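Local coordinates for protein putative sugar phosphate isomerase (Acidithiobacillus ferrooxidans, PDB 3L2H) that is a putative sugar phosphate isomerase of the cupin superfamily that probably binds a metal ion, at residues B[68-73]-B[117-122]; B[12-17]-B[33-38]. All coordinates share one frame; numbering follows the deposited sequence.

Contact 2 closes first along the chain: it fastens helix 11-16, near the N-terminus, to the end of strand 27-36 and the start of helix 37-41. Contact 1 follows, pairing strands 70-76 and 115-122. Strands 27-36, 46-53, 115-122 and 70-76 lie next to one another in that order in one antiparallel sheet, so both contacts reach the same sheet, contact 2 through its strand 27-36, with their centres about 16 Å apart. They also meet directly, CD2 of Leu-118 lying 4.1 Å from CD1 of Leu-37. Contact 1 is buried inside the cupin domain and contact 2 lies farther out, yet both touch a second subunit, contact 1 from its strands and contact 2 from Ile-14 and Leu-37.

Contact 1: B[68-73]-B[117-122]; sequences EEEAVY and CLVIGQ. With EDO (1,2-ethanediol), chain N.
Strands 70-73 and 117-122 run antiparallel at 165°, their axes 4.7 Å apart, with Ala-71 facing Ile-120 and Tyr-73 facing Leu-118 as hydrogen-bonded pairs, each joined by two backbone bonds. Ahead of Glu-70 the ladder is continued by one backbone bond, from Gln-122 N to Glu-69 O, and one from a side chain: OE1 of Gln-122 accepts Glu-69 N at 2.9 Å, almost straight (173°). CG of Gln-122 lies beside the backbone N (chi1 -69°) and CD continues the extended chain; the amide oxygen then takes the place a strand carbonyl would have. The carboxylate of Glu-69 turns to a second subunit, where it accepts from the backbone N of Arg-44 and His-45. Glu-68 runs alongside Gln-122 but heads the other way; its OE1 lies 3.1 Å from Gln-122 O, two acceptors, and its OE2 is held by Arg-140 and Leu-124 N.

These are neighbouring strands of the cupin beta-barrel, flanked by strands 46-53 and 95-98. On the face carrying Glu-70, Val-72 and Val-119, OE1 of Glu-70 bonds His-63; with His-105 nearby, these resemble the histidine and glutamate ligands of cupin metal sites, so this face probably lines the metal pocket. OE2 of Glu-70 lies 2.5 Å from O1 of an ethanediol, probably from the crystallisation liquor and also bonded to Ser-59 and His-105, a doubtfully short contact. Val-72 puts CG1 3.7 Å from CB of Cys-117 and CG2 against the diol. Across the sheet, Ala-71 and Tyr-73 pack against Ile-48 and Leu-75 of the second subunit.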
loop_
_atom_site.group_PDB
_atom_site.type_symbol
_atom_site.label_atom_id
_atom_site.label_comp_id
_atom_site.label_asym_id
_atom_site.label_seq_id
_atom_site.Cartn_x
_atom_site.Cartn_y
_atom_site.Cartn_z
ATOM N N GLU B 68 10.202 -7.570 0.922
ATOM C CA GLU B 68 9.847 -8.144 2.226
ATOM C C GLU B 68 11.032 -8.202 3.201
ATOM O O GLU B 68 12.106 -8.718 2.860
ATOM C CB GLU B 68 9.277 -9.556 2.097
ATOM C CG GLU B 68 7.874 -9.679 1.479
ATOM C CD GLU B 68 7.354 -11.105 1.427
ATOM O OE1 GLU B 68 8.106 -12.046 1.783
ATOM O OE2 GLU B 68 6.154 -11.323 1.058
ATOM N N GLU B 69 10.846 -7.645 4.402
ATOM C CA GLU B 69 11.793 -7.836 5.489
ATOM C C GLU B 69 11.678 -9.244 6.079
ATOM O O GLU B 69 10.631 -9.883 6.011
ATOM C CB GLU B 69 11.563 -6.766 6.586
ATOM C CG GLU B 69 11.995 -5.398 6.050
ATOM C CD GLU B 69 11.897 -4.298 7.061
ATOM O OE1 GLU B 69 11.149 -4.481 8.031
ATOM O OE2 GLU B 69 12.560 -3.255 6.849
ATOM N N GLU B 70 12.766 -9.720 6.683
ATOM C CA GLU B 70 12.821 -11.052 7.253
ATOM C C GLU B 70 13.729 -10.958 8.480
ATOM O O GLU B 70 14.644 -10.139 8.479
ATOM C CB GLU B 70 13.425 -12.004 6.206
ATOM C CG GLU B 70 13.559 -13.385 6.582
ATOM C CD GLU B 70 13.886 -14.286 5.382
ATOM O OE1 GLU B 70 14.632 -13.902 4.424
ATOM O OE2 GLU B 70 13.352 -15.386 5.427
ATOM N N ALA B 71 13.517 -11.811 9.477
ATOM C CA ALA B 71 14.397 -11.882 10.633
ATOM C C ALA B 71 14.368 -13.272 11.248
ATOM O O ALA B 71 13.414 -14.032 11.034
ATOM C CB ALA B 71 14.003 -10.829 11.686
ATOM N N VAL B 72 15.405 -13.594 12.031
ATOM C CA VAL B 72 15.550 -14.904 12.663
ATOM C C VAL B 72 15.945 -14.728 14.109
ATOM O O VAL B 72 16.813 -13.912 14.415
ATOM C CB VAL B 72 16.592 -15.788 11.959
ATOM C CG1 VAL B 72 16.692 -17.173 12.664
ATOM C CG2 VAL B 72 16.287 -15.960 10.452
ATOM N N TYR B 73 15.300 -15.454 15.027
ATOM C CA TYR B 73 15.678 -15.426 16.451
ATOM C C TYR B 73 15.955 -16.857 16.884
ATOM O O TYR B 73 15.117 -17.745 16.709
ATOM C CB TYR B 73 14.618 -14.738 17.335
ATOM C CG TYR B 73 15.021 -14.586 18.801
ATOM C CD1 TYR B 73 15.740 -13.484 19.215
ATOM C CD2 TYR B 73 14.689 -15.532 19.758
ATOM C CE1 TYR B 73 16.131 -13.311 20.539
ATOM C CE2 TYR B 73 15.094 -15.368 21.103
ATOM C CZ TYR B 73 15.813 -14.250 21.479
ATOM O OH TYR B 73 16.202 -14.006 22.783
ATOM N N CYS B 117 14.569 -22.136 15.653
ATOM C CA CYS B 117 14.457 -20.695 15.495
ATOM C C CYS B 117 13.045 -20.245 15.254
ATOM O O CYS B 117 12.206 -21.003 14.762
ATOM C CB CYS B 117 15.214 -20.212 14.244
ATOM S SG CYS B 117 16.984 -20.637 14.253
ATOM N N LEU B 118 12.822 -18.985 15.576
ATOM C CA LEU B 118 11.662 -18.261 15.139
ATOM C C LEU B 118 12.068 -17.497 13.892
ATOM O O LEU B 118 13.109 -16.819 13.888
ATOM C CB LEU B 118 11.195 -17.253 16.177
ATOM C CG LEU B 118 10.320 -17.690 17.302
ATOM C CD1 LEU B 118 10.020 -16.429 18.133
ATOM C CD2 LEU B 118 9.039 -18.383 16.730
ATOM N N VAL B 119 11.316 -17.674 12.818
ATOM C CA VAL B 119 11.485 -16.917 11.606
ATOM C C VAL B 119 10.270 -15.971 11.459
ATOM O O VAL B 119 9.104 -16.406 11.511
ATOM C CB VAL B 119 11.672 -17.827 10.380
ATOM C CG1 VAL B 119 11.756 -16.963 9.121
ATOM C CG2 VAL B 119 12.934 -18.685 10.544
ATOM N N ILE B 120 10.568 -14.678 11.279
ATOM C CA ILE B 120 9.588 -13.602 11.248
ATOM C C ILE B 120 9.747 -12.873 9.941
ATOM O O ILE B 120 10.870 -12.428 9.608
ATOM C CB ILE B 120 9.797 -12.619 12.390
ATOM C CG1 ILE B 120 9.663 -13.311 13.751
ATOM C CG2 ILE B 120 8.775 -11.445 12.292
ATOM C CD1 ILE B 120 10.481 -12.679 14.861
ATOM N N GLY B 121 8.669 -12.768 9.159
ATOM C CA GLY B 121 8.759 -12.091 7.885
ATOM C C GLY B 121 7.491 -11.382 7.458
ATOM O O GLY B 121 6.384 -11.641 7.979
ATOM N N GLN B 122 7.653 -10.402 6.593
ATOM C CA GLN B 122 6.488 -9.699 6.057
ATOM C C GLN B 122 5.871 -10.583 5.056
ATOM O O GLN B 122 6.580 -11.412 4.453
ATOM C CB GLN B 122 6.853 -8.427 5.330
ATOM C CG GLN B 122 7.357 -7.329 6.137
ATOM C CD GLN B 122 7.545 -6.110 5.297
ATOM O OE1 GLN B 122 8.651 -5.842 4.828
ATOM N NE2 GLN B 122 6.455 -5.373 5.054
HETATM C C1 EDO N . 14.796 -18.291 6.454
HETATM O O1 EDO N . 14.778 -17.402 5.317
HETATM C C2 EDO N . 15.936 -17.946 7.381
HETATM O O2 EDO N . 17.149 -18.461 6.790
#

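Contact 2: B[12-17]-B[33-38]; sequences QEISRM and VNKSLG
Lys-35 meets Ile-14 through an extended chain: CG sits beside the backbone N (chi1 -62°), and the later torsions, all anti, carry the ammonium to the last turn of helix 11-16. There NZ donates to Ile-14 O at 2.9 Å, tilted 29° from the carbonyl plane, and more weakly to Ser-15 O at 3.3 Å. Ile-14 O is gripped twice, because Met-17 N reaches it from the opposite face. A water accepts from NZ at 2.8 Å and donates to Ser-15 O. NZ also forms a salt bridge with a bound cyclohexylpropylsulfonic acid, probably from the crystallisation liquor. Carbonyls at a helix C-terminus would be expected to favour this charge.

Met-17, a selenomethionine, lies alongside the lysine, its chain heading the other way; the bend at chi3 (74°) puts CE 4.0 Å from CB of Lys-35, and CB of Met-17 is 4.0 Å from CD of Lys-35. An alanine in place of Lys-35 would probably leave Ile-14 O and Ser-15 O without their ammonium donor and open a gap beside CB of Met-17.

Leu-37 crosses Ile-14 at about a right angle, its CD2 4.0 Å from both CG1 and CD1 of Ile-14. Leu-9 of strand 8-9 touches both; Gly-93 of a second subunit packs on Ile-14 and its Phe-95 on Leu-37. Strand 27-36, paired with strand 46-53, ends at Ser-36, the N-cap of helix 37-41.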
loop_
_atom_site.group_PDB
_atom_site.type_symbol
_atom_site.label_atom_id
_atom_site.label_comp_id
_atom_site.label_asym_id
_atom_site.label_seq_id
_atom_site.Cartn_x
_atom_site.Cartn_y
_atom_site.Cartn_z
ATOM N N GLN B 12 2.728 -26.181 25.000
ATOM C CA GLN B 12 2.429 -27.603 24.768
ATOM C C GLN B 12 1.657 -27.817 23.482
ATOM O O GLN B 12 1.878 -28.802 22.781
ATOM C CB GLN B 12 1.683 -28.187 25.990
ATOM C CG GLN B 12 1.360 -29.679 25.891
ATOM C CD GLN B 12 0.894 -30.290 27.216
ATOM O OE1 GLN B 12 1.171 -29.749 28.313
ATOM N NE2 GLN B 12 0.197 -31.381 27.130
ATOM N N GLU B 13 0.754 -26.909 23.148
ATOM C CA GLU B 13 0.087 -26.993 21.837
ATOM C C GLU B 13 1.107 -26.928 20.711
ATOM O O GLU B 13 1.034 -27.657 19.723
ATOM C CB GLU B 13 -0.933 -25.872 21.664
ATOM C CG GLU B 13 -2.203 -26.024 22.545
ATOM C CD GLU B 13 -3.122 -24.845 22.373
ATOM O OE1 GLU B 13 -3.949 -24.869 21.415
ATOM O OE2 GLU B 13 -2.991 -23.890 23.155
ATOM N N ILE B 14 2.054 -26.027 20.849
ATOM C CA ILE B 14 3.082 -25.838 19.846
ATOM C C ILE B 14 3.993 -27.087 19.765
ATOM O O ILE B 14 4.263 -27.608 18.652
ATOM C CB ILE B 14 3.929 -24.602 20.120
ATOM C CG1 ILE B 14 3.036 -23.345 19.910
ATOM C CG2 ILE B 14 5.187 -24.638 19.203
ATOM C CD1 ILE B 14 3.663 -21.989 20.313
ATOM N N SER B 15 4.429 -27.597 20.917
ATOM C CA SER B 15 5.363 -28.717 20.863
ATOM C C SER B 15 4.687 -29.926 20.230
ATOM O O SER B 15 5.321 -30.684 19.498
ATOM C CB SER B 15 5.956 -29.042 22.246
ATOM O OG SER B 15 4.972 -29.483 23.122
ATOM N N ARG B 16 3.391 -30.060 20.453
ATOM C CA ARG B 16 2.634 -31.154 19.869
ATOM C C ARG B 16 2.305 -30.975 18.392
ATOM O O ARG B 16 1.982 -31.966 17.729
ATOM C CB ARG B 16 1.316 -31.351 20.619
ATOM C CG ARG B 16 1.496 -31.895 22.028
ATOM C CD ARG B 16 0.145 -32.042 22.687
ATOM N NE ARG B 16 -0.760 -32.732 21.794
ATOM C CZ ARG B 16 -0.967 -34.047 21.752
ATOM N NH1 ARG B 16 -0.408 -34.899 22.607
ATOM N NH2 ARG B 16 -1.796 -34.514 20.850
HETATM N N MSE B 17 2.337 -29.762 17.870
HETATM C CA MSE B 17 2.052 -29.565 16.424
HETATM C C MSE B 17 2.971 -30.439 15.569
HETATM O O MSE B 17 4.143 -30.557 15.864
HETATM C CB MSE B 17 2.262 -28.113 15.993
HETATM C CG MSE B 17 1.184 -27.161 16.401
HETATM SE SE MSE B 17 1.683 -25.343 16.071
HETATM C CE MSE B 17 1.447 -25.449 14.083
ATOM N N VAL B 33 11.305 -28.671 9.664
ATOM C CA VAL B 33 9.963 -28.831 10.197
ATOM C C VAL B 33 9.522 -27.406 10.417
ATOM O O VAL B 33 10.224 -26.641 11.067
ATOM C CB VAL B 33 9.905 -29.657 11.490
ATOM C CG1 VAL B 33 8.512 -29.576 12.105
ATOM C CG2 VAL B 33 10.255 -31.099 11.160
ATOM N N ASN B 34 8.400 -27.025 9.823
ATOM C CA ASN B 34 7.875 -25.677 9.921
ATOM C C ASN B 34 6.529 -25.667 10.604
ATOM O O ASN B 34 5.584 -26.324 10.131
ATOM C CB ASN B 34 7.726 -25.078 8.519
ATOM C CG ASN B 34 7.526 -23.596 8.553
ATOM O OD1 ASN B 34 8.511 -22.824 8.494
ATOM N ND2 ASN B 34 6.274 -23.164 8.591
ATOM N N LYS B 35 6.443 -24.943 11.708
ATOM C CA LYS B 35 5.213 -24.725 12.441
ATOM C C LYS B 35 4.802 -23.262 12.263
ATOM O O LYS B 35 5.449 -22.361 12.785
ATOM C CB LYS B 35 5.413 -25.062 13.914
ATOM C CG LYS B 35 5.781 -26.577 14.150
ATOM C CD LYS B 35 6.043 -26.883 15.656
ATOM C CE LYS B 35 6.521 -28.298 15.839
ATOM N NZ LYS B 35 6.632 -28.640 17.335
ATOM N N SER B 36 3.749 -23.033 11.507
ATOM C CA SER B 36 3.369 -21.702 11.184
ATOM C C SER B 36 2.424 -21.161 12.284
ATOM O O SER B 36 1.189 -21.430 12.319
ATOM C CB SER B 36 2.715 -21.609 9.823
ATOM O OG SER B 36 2.282 -20.257 9.605
ATOM N N LEU B 37 3.036 -20.479 13.228
ATOM C CA LEU B 37 2.280 -19.952 14.367
ATOM C C LEU B 37 1.268 -18.892 13.887
ATOM O O LEU B 37 0.090 -18.876 14.281
ATOM C CB LEU B 37 3.236 -19.387 15.402
ATOM C CG LEU B 37 4.334 -20.322 15.923
ATOM C CD1 LEU B 37 5.096 -19.629 17.075
ATOM C CD2 LEU B 37 3.780 -21.744 16.312
ATOM N N GLY B 38 1.716 -18.040 12.968
ATOM C CA GLY B 38 0.844 -17.020 12.415
ATOM C C GLY B 38 -0.340 -17.576 11.673
ATOM O O GLY B 38 -1.458 -17.098 11.881
HETATM O O HOH W 1 7.155 -31.341 17.023
#